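Local coordinates for Alpha/beta fold hydrolase (Pseudomonas aeruginosa, PDB 6I8W), which is a membrane-bound phospholipase A of the alpha/beta-hydrolase fold, a bacterial virulence factor thought to degrade membrane phospholipids, at residues N62-L67 and R88-A93; L131-N136 and E152-L157. One frame throughout, in Å; residues are numbered along the deposited sequence.

Contact 1: residues N62-L67 and R88-A93; sequences NPTLLL and RYHVVA. With CO2 (carbon dioxide), chain H.
Leu65 lies against the ring of Tyr89, and this pair is the main bump and hollow of the contact. The leucine comes obliquely over one ring face. Its CD2 methyl sits 4.3 Å from the ring centroid, 28° off the normal. CD1 reaches the ring base, 3.7 Å from Tyr89 CG, and also touches Val91 CG2. With CG anti to the carbonyl carbon (chi1 -48°), Leu65 CG itself lies 3.7 Å from Tyr89 CB. The Pro63 carbonyl oxygen lies in the ring plane at the edge, and Pro63 CB touches CD1 of the ring. At the far end Tyr89 OH donates a hydrogen bond to O2 of a carbon dioxide, 2.9 Å away. The same hydroxyl also bonds Gln301 of helix 293-308. That helix covers this face of the sheet.

Strands 64-68 and 90-94 are parallel neighbours in the central sheet of the alpha/beta-hydrolase fold, joined by a beta-alpha-beta crossover through helix 79-82. Four backbone bonds zip them together. The Val92 N to Leu65 O bond, 2.8 Å, is nearly straight.

Further along, Leu67 CD1 packs on Val91 CG1, and Leu67 CB meets Ala93 CB. The other face carries Thr64, Leu66, His90 and Val92. Leu66 CD1 presses on Val92 CG1 at 3.7 Å. Thr64 and His90 point the same way, side by side. Thr64 OG1 lies in the imidazole plane, 2.8 Å from His90 ND1 in a hydrogen bond. His90 NE2 is held by Glu56, so both ring nitrogens are engaged and the ring's rotation is fixed.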
loop_
_atom_site.group_PDB
_atom_site.type_symbol
_atom_site.label_atom_id
_atom_site.label_comp_id
_atom_site.label_asym_id
_atom_site.label_seq_id
_atom_site.Cartn_x
_atom_site.Cartn_y
_atom_site.Cartn_z
ATOM N N ASN A 62 20.681 -0.508 10.848
ATOM C CA ASN A 62 19.549 -1.013 11.606
ATOM C C ASN A 62 18.746 -2.015 10.783
ATOM O O ASN A 62 18.910 -2.076 9.570
ATOM C CB ASN A 62 18.687 0.159 12.083
ATOM C CG ASN A 62 19.343 0.908 13.244
ATOM O OD1 ASN A 62 20.124 0.324 13.984
ATOM N ND2 ASN A 62 19.026 2.191 13.405
ATOM N N PRO A 63 17.913 -2.840 11.444
ATOM C CA PRO A 63 17.155 -3.837 10.681
ATOM C C PRO A 63 16.230 -3.168 9.673
ATOM O O PRO A 63 15.718 -2.069 9.922
ATOM C CB PRO A 63 16.351 -4.580 11.757
ATOM C CG PRO A 63 17.116 -4.346 13.034
ATOM C CD PRO A 63 17.686 -2.966 12.896
ATOM N N THR A 64 16.049 -3.816 8.530
ATOM C CA THR A 64 15.212 -3.277 7.465
ATOM C C THR A 64 13.762 -3.674 7.645
ATOM O O THR A 64 13.454 -4.845 7.924
ATOM C CB THR A 64 15.691 -3.753 6.071
ATOM O OG1 THR A 64 16.982 -3.200 5.802
ATOM C CG2 THR A 64 14.720 -3.295 4.968
ATOM N N LEU A 65 12.882 -2.683 7.539
ATOM C CA LEU A 65 11.448 -2.904 7.419
ATOM C C LEU A 65 11.040 -2.575 5.996
ATOM O O LEU A 65 11.220 -1.444 5.554
ATOM C CB LEU A 65 10.630 -2.020 8.377
ATOM C CG LEU A 65 11.014 -1.920 9.854
ATOM C CD1 LEU A 65 10.080 -0.928 10.561
ATOM C CD2 LEU A 65 10.918 -3.283 10.502
ATOM N N LEU A 66 10.466 -3.539 5.294
ATOM C CA LEU A 66 10.008 -3.297 3.928
ATOM C C LEU A 66 8.485 -3.259 3.906
ATOM O O LEU A 66 7.816 -4.240 4.263
ATOM C CB LEU A 66 10.542 -4.387 2.980
ATOM C CG LEU A 66 10.040 -4.338 1.538
ATOM C CD1 LEU A 66 10.379 -3.002 0.893
ATOM C CD2 LEU A 66 10.668 -5.486 0.738
ATOM N N LEU A 67 7.940 -2.132 3.464
ATOM C CA LEU A 67 6.506 -1.868 3.544
ATOM C C LEU A 67 5.877 -1.937 2.163
ATOM O O LEU A 67 6.362 -1.297 1.223
ATOM C CB LEU A 67 6.246 -0.484 4.175
ATOM C CG LEU A 67 7.015 -0.144 5.459
ATOM C CD1 LEU A 67 6.669 1.275 5.947
ATOM C CD2 LEU A 67 6.710 -1.162 6.556
ATOM N N ARG A 88 14.716 3.970 14.567
ATOM C CA ARG A 88 15.270 2.691 15.008
ATOM C C ARG A 88 15.435 1.668 13.886
ATOM O O ARG A 88 16.090 0.641 14.068
ATOM C CB ARG A 88 14.376 2.099 16.104
ATOM C CG ARG A 88 14.401 2.917 17.393
ATOM C CD ARG A 88 13.405 2.371 18.410
ATOM N NE ARG A 88 13.648 0.962 18.710
ATOM C CZ ARG A 88 12.800 0.183 19.375
ATOM N NH1 ARG A 88 11.647 0.674 19.808
ATOM N NH2 ARG A 88 13.102 -1.088 19.602
ATOM N N TYR A 89 14.841 1.944 12.729
ATOM C CA TYR A 89 14.857 0.989 11.617
ATOM C C TYR A 89 15.271 1.623 10.317
ATOM O O TYR A 89 15.160 2.834 10.137
ATOM C CB TYR A 89 13.471 0.325 11.438
ATOM C CG TYR A 89 13.071 -0.483 12.642
ATOM C CD1 TYR A 89 13.558 -1.774 12.822
ATOM C CD2 TYR A 89 12.233 0.049 13.617
ATOM C CE1 TYR A 89 13.225 -2.516 13.947
ATOM C CE2 TYR A 89 11.885 -0.691 14.750
ATOM C CZ TYR A 89 12.382 -1.974 14.902
ATOM O OH TYR A 89 12.044 -2.721 16.011
ATOM N N HIS A 90 15.768 0.776 9.418
ATOM C CA HIS A 90 15.995 1.141 8.041
ATOM C C HIS A 90 14.698 0.868 7.303
ATOM O O HIS A 90 14.365 -0.281 7.039
ATOM C CB HIS A 90 17.162 0.337 7.465
ATOM C CG HIS A 90 17.386 0.539 5.999
ATOM N ND1 HIS A 90 17.488 -0.514 5.114
ATOM C CD2 HIS A 90 17.552 1.667 5.265
ATOM C CE1 HIS A 90 17.710 -0.046 3.897
ATOM N NE2 HIS A 90 17.751 1.275 3.962
ATOM N N VAL A 91 13.949 1.919 6.997
ATOM C CA VAL A 91 12.612 1.735 6.449
ATOM C C VAL A 91 12.630 1.895 4.932
ATOM O O VAL A 91 13.212 2.851 4.401
ATOM C CB VAL A 91 11.611 2.719 7.065
ATOM C CG1 VAL A 91 10.225 2.547 6.422
ATOM C CG2 VAL A 91 11.563 2.548 8.620
ATOM N N VAL A 92 12.023 0.931 4.241
ATOM C CA VAL A 92 11.911 0.985 2.779
ATOM C C VAL A 92 10.448 0.771 2.382
ATOM O O VAL A 92 9.790 -0.170 2.848
ATOM C CB VAL A 92 12.814 -0.063 2.103
ATOM C CG1 VAL A 92 12.652 -0.041 0.550
ATOM C CG2 VAL A 92 14.269 0.143 2.499
ATOM N N ALA A 93 9.925 1.660 1.544
ATOM C CA ALA A 93 8.575 1.491 1.017
ATOM C C ALA A 93 8.614 1.632 -0.509
ATOM O O ALA A 93 8.958 2.700 -1.015
ATOM C CB ALA A 93 7.624 2.520 1.639
HETATM C C CO2 H . 13.268 -6.034 16.339
HETATM O O1 CO2 H . 12.804 -7.042 16.139
HETATM O O2 CO2 H . 13.710 -5.024 16.531
HETATM O O HOH W 1 17.349 3.998 11.714
#

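Contact 2: residues L131-N136 and E152-L157; sequences LHLAGN and EQVLSL
A beta-alpha-beta unit of the alpha/beta-hydrolase sheet brings strand 131-136 beside strand 154-160, with helix 138-149 between them in sequence. Strand 131-136 leads into a probable nucleophile elbow that begins at Gly135. The two strands run parallel. Leu131 N donates to Gln153 O, and Leu155 N returns a bond to Leu131 O. Leu133 N then donates to Ser156 O at 2.9 Å, almost straight at 178°. The chain turns a corner at Leu155. There Leu155 CB sits over one face of the His132 ring, displaced from its centre and 3.9 Å from the centroid. This is a CH-pi contact, and His132 also borders a carbon dioxide. On the other side of the sheet, Leu133 CD1 meets Val154 CG2 at 3.9 Å, the two side chains at about a right angle. Leu157 CD1 packs on Leu133 CB. Ser156 OG takes the crowded position between its backbone N and carbonyl carbon (chi1 75°). From there it lies in the His132 ring plane, hydrogen-bonded to ND1 at 2.6 Å. A water 2.7 Å from Ser156 OG also donates to Leu133 O.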
loop_
_atom_site.group_PDB
_atom_site.type_symbol
_atom_site.label_atom_id
_atom_site.label_comp_id
_atom_site.label_asym_id
_atom_site.label_seq_id
_atom_site.Cartn_x
_atom_site.Cartn_y
_atom_site.Cartn_z
ATOM N N LEU A 131 15.041 -9.219 6.336
ATOM C CA LEU A 131 14.175 -8.068 6.542
ATOM C C LEU A 131 12.877 -8.418 7.222
ATOM O O LEU A 131 12.462 -9.574 7.221
ATOM C CB LEU A 131 13.869 -7.373 5.199
ATOM C CG LEU A 131 13.432 -8.147 3.948
ATOM C CD1 LEU A 131 12.249 -9.061 4.151
ATOM C CD2 LEU A 131 13.120 -7.172 2.820
ATOM N N HIS A 132 12.255 -7.404 7.819
ATOM C CA HIS A 132 10.886 -7.511 8.285
ATOM C C HIS A 132 9.990 -7.046 7.155
ATOM O O HIS A 132 10.304 -6.068 6.484
ATOM C CB HIS A 132 10.648 -6.653 9.520
ATOM C CG HIS A 132 11.574 -6.960 10.651
ATOM N ND1 HIS A 132 11.236 -7.823 11.671
ATOM C CD2 HIS A 132 12.837 -6.544 10.907
ATOM C CE1 HIS A 132 12.245 -7.903 12.527
ATOM N NE2 HIS A 132 13.228 -7.137 12.084
ATOM N N LEU A 133 8.883 -7.745 6.953
ATOM C CA LEU A 133 7.917 -7.387 5.920
ATOM C C LEU A 133 6.646 -6.886 6.555
ATOM O O LEU A 133 6.185 -7.465 7.537
ATOM C CB LEU A 133 7.573 -8.607 5.049
ATOM C CG LEU A 133 8.562 -9.157 4.038
ATOM C CD1 LEU A 133 8.000 -10.456 3.445
ATOM C CD2 LEU A 133 8.775 -8.103 2.953
ATOM N N ALA A 134 6.056 -5.843 5.982
ATOM C CA ALA A 134 4.699 -5.445 6.340
ATOM C C ALA A 134 3.933 -5.103 5.069
ATOM O O ALA A 134 4.453 -4.423 4.199
ATOM C CB ALA A 134 4.693 -4.252 7.303
ATOM N N GLY A 135 2.703 -5.583 4.959
ATOM C CA GLY A 135 1.921 -5.312 3.773
ATOM C C GLY A 135 0.469 -5.063 4.094
ATOM O O GLY A 135 -0.114 -5.730 4.954
ATOM N N ASN A 136 -0.121 -4.108 3.383
ATOM C CA ASN A 136 -1.539 -3.820 3.521
ATOM C C ASN A 136 -2.349 -4.344 2.328
ATOM O O ASN A 136 -2.008 -4.086 1.170
ATOM C CB ASN A 136 -1.744 -2.311 3.678
ATOM C CG ASN A 136 -3.206 -1.892 3.581
ATOM O OD1 ASN A 136 -3.592 -1.180 2.658
ATOM N ND2 ASN A 136 -4.019 -2.318 4.544
ATOM N N GLU A 152 14.075 -18.013 4.680
ATOM C CA GLU A 152 15.407 -17.666 5.162
ATOM C C GLU A 152 15.630 -16.151 5.220
ATOM O O GLU A 152 16.493 -15.673 5.956
ATOM C CB GLU A 152 16.479 -18.319 4.273
ATOM C CG GLU A 152 16.704 -17.642 2.912
ATOM C CD GLU A 152 15.611 -17.948 1.899
ATOM O OE1 GLU A 152 14.713 -18.758 2.212
ATOM O OE2 GLU A 152 15.648 -17.377 0.784
ATOM N N GLN A 153 14.837 -15.394 4.467
ATOM C CA GLN A 153 15.040 -13.952 4.384
ATOM C C GLN A 153 14.176 -13.143 5.356
ATOM O O GLN A 153 14.501 -12.004 5.667
ATOM C CB GLN A 153 14.768 -13.458 2.954
ATOM C CG GLN A 153 15.673 -14.037 1.875
ATOM C CD GLN A 153 15.322 -13.515 0.486
ATOM O OE1 GLN A 153 14.867 -12.379 0.327
ATOM N NE2 GLN A 153 15.535 -14.347 -0.528
ATOM N N VAL A 154 13.090 -13.733 5.845
ATOM C CA VAL A 154 12.064 -12.936 6.501
ATOM C C VAL A 154 12.106 -13.075 8.022
ATOM O O VAL A 154 11.858 -14.144 8.572
ATOM C CB VAL A 154 10.671 -13.314 5.979
ATOM C CG1 VAL A 154 9.599 -12.474 6.664
ATOM C CG2 VAL A 154 10.608 -13.118 4.448
ATOM N N LEU A 155 12.412 -11.969 8.688
ATOM C CA LEU A 155 12.553 -11.948 10.138
ATOM C C LEU A 155 11.205 -11.828 10.845
ATOM O O LEU A 155 11.033 -12.323 11.953
ATOM C CB LEU A 155 13.465 -10.798 10.560
ATOM C CG LEU A 155 14.866 -10.817 9.964
ATOM C CD1 LEU A 155 15.560 -9.498 10.255
ATOM C CD2 LEU A 155 15.680 -12.003 10.499
ATOM N N SER A 156 10.264 -11.128 10.226
ATOM C CA SER A 156 8.905 -11.066 10.749
ATOM C C SER A 156 7.979 -10.597 9.643
ATOM O O SER A 156 8.425 -10.036 8.643
ATOM C CB SER A 156 8.797 -10.135 11.962
ATOM O OG SER A 156 8.846 -8.765 11.572
ATOM N N LEU A 157 6.688 -10.828 9.842
ATOM C CA LEU A 157 5.678 -10.513 8.845
ATOM C C LEU A 157 4.511 -9.823 9.526
ATOM O O LEU A 157 4.023 -10.286 10.550
ATOM C CB LEU A 157 5.212 -11.785 8.148
ATOM C CG LEU A 157 3.996 -11.666 7.227
ATOM C CD1 LEU A 157 4.338 -10.799 6.007
ATOM C CD2 LEU A 157 3.540 -13.065 6.804
HETATM O O HOH W 2 7.136 -7.268 10.043
#

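In the fold
Both segments of contact 1 precede those of contact 2 along the chain, and the contact centres lie about 10 Å apart. Both belong to one mixed sheet. Its central order runs 90-94, 64-68, 131-136, 154-160. Strands 64-68 and 131-136 join the contacts through probable hydrogen bonds: Leu66 N to His132 O and His132 N to Thr64 O, each 2.8 Å. Leu65 CD2 and His132 CB pack on one face, Leu66 CD2 and Leu131 CD2 on the other. Helix 293-308 spans both contacts, and Tyr89 and His132 share a carbon dioxide pocket with Leu304 and Arg308. These four adjacent strands lie mid-sheet, and strand 131-136 leads into the probable nucleophile elbow.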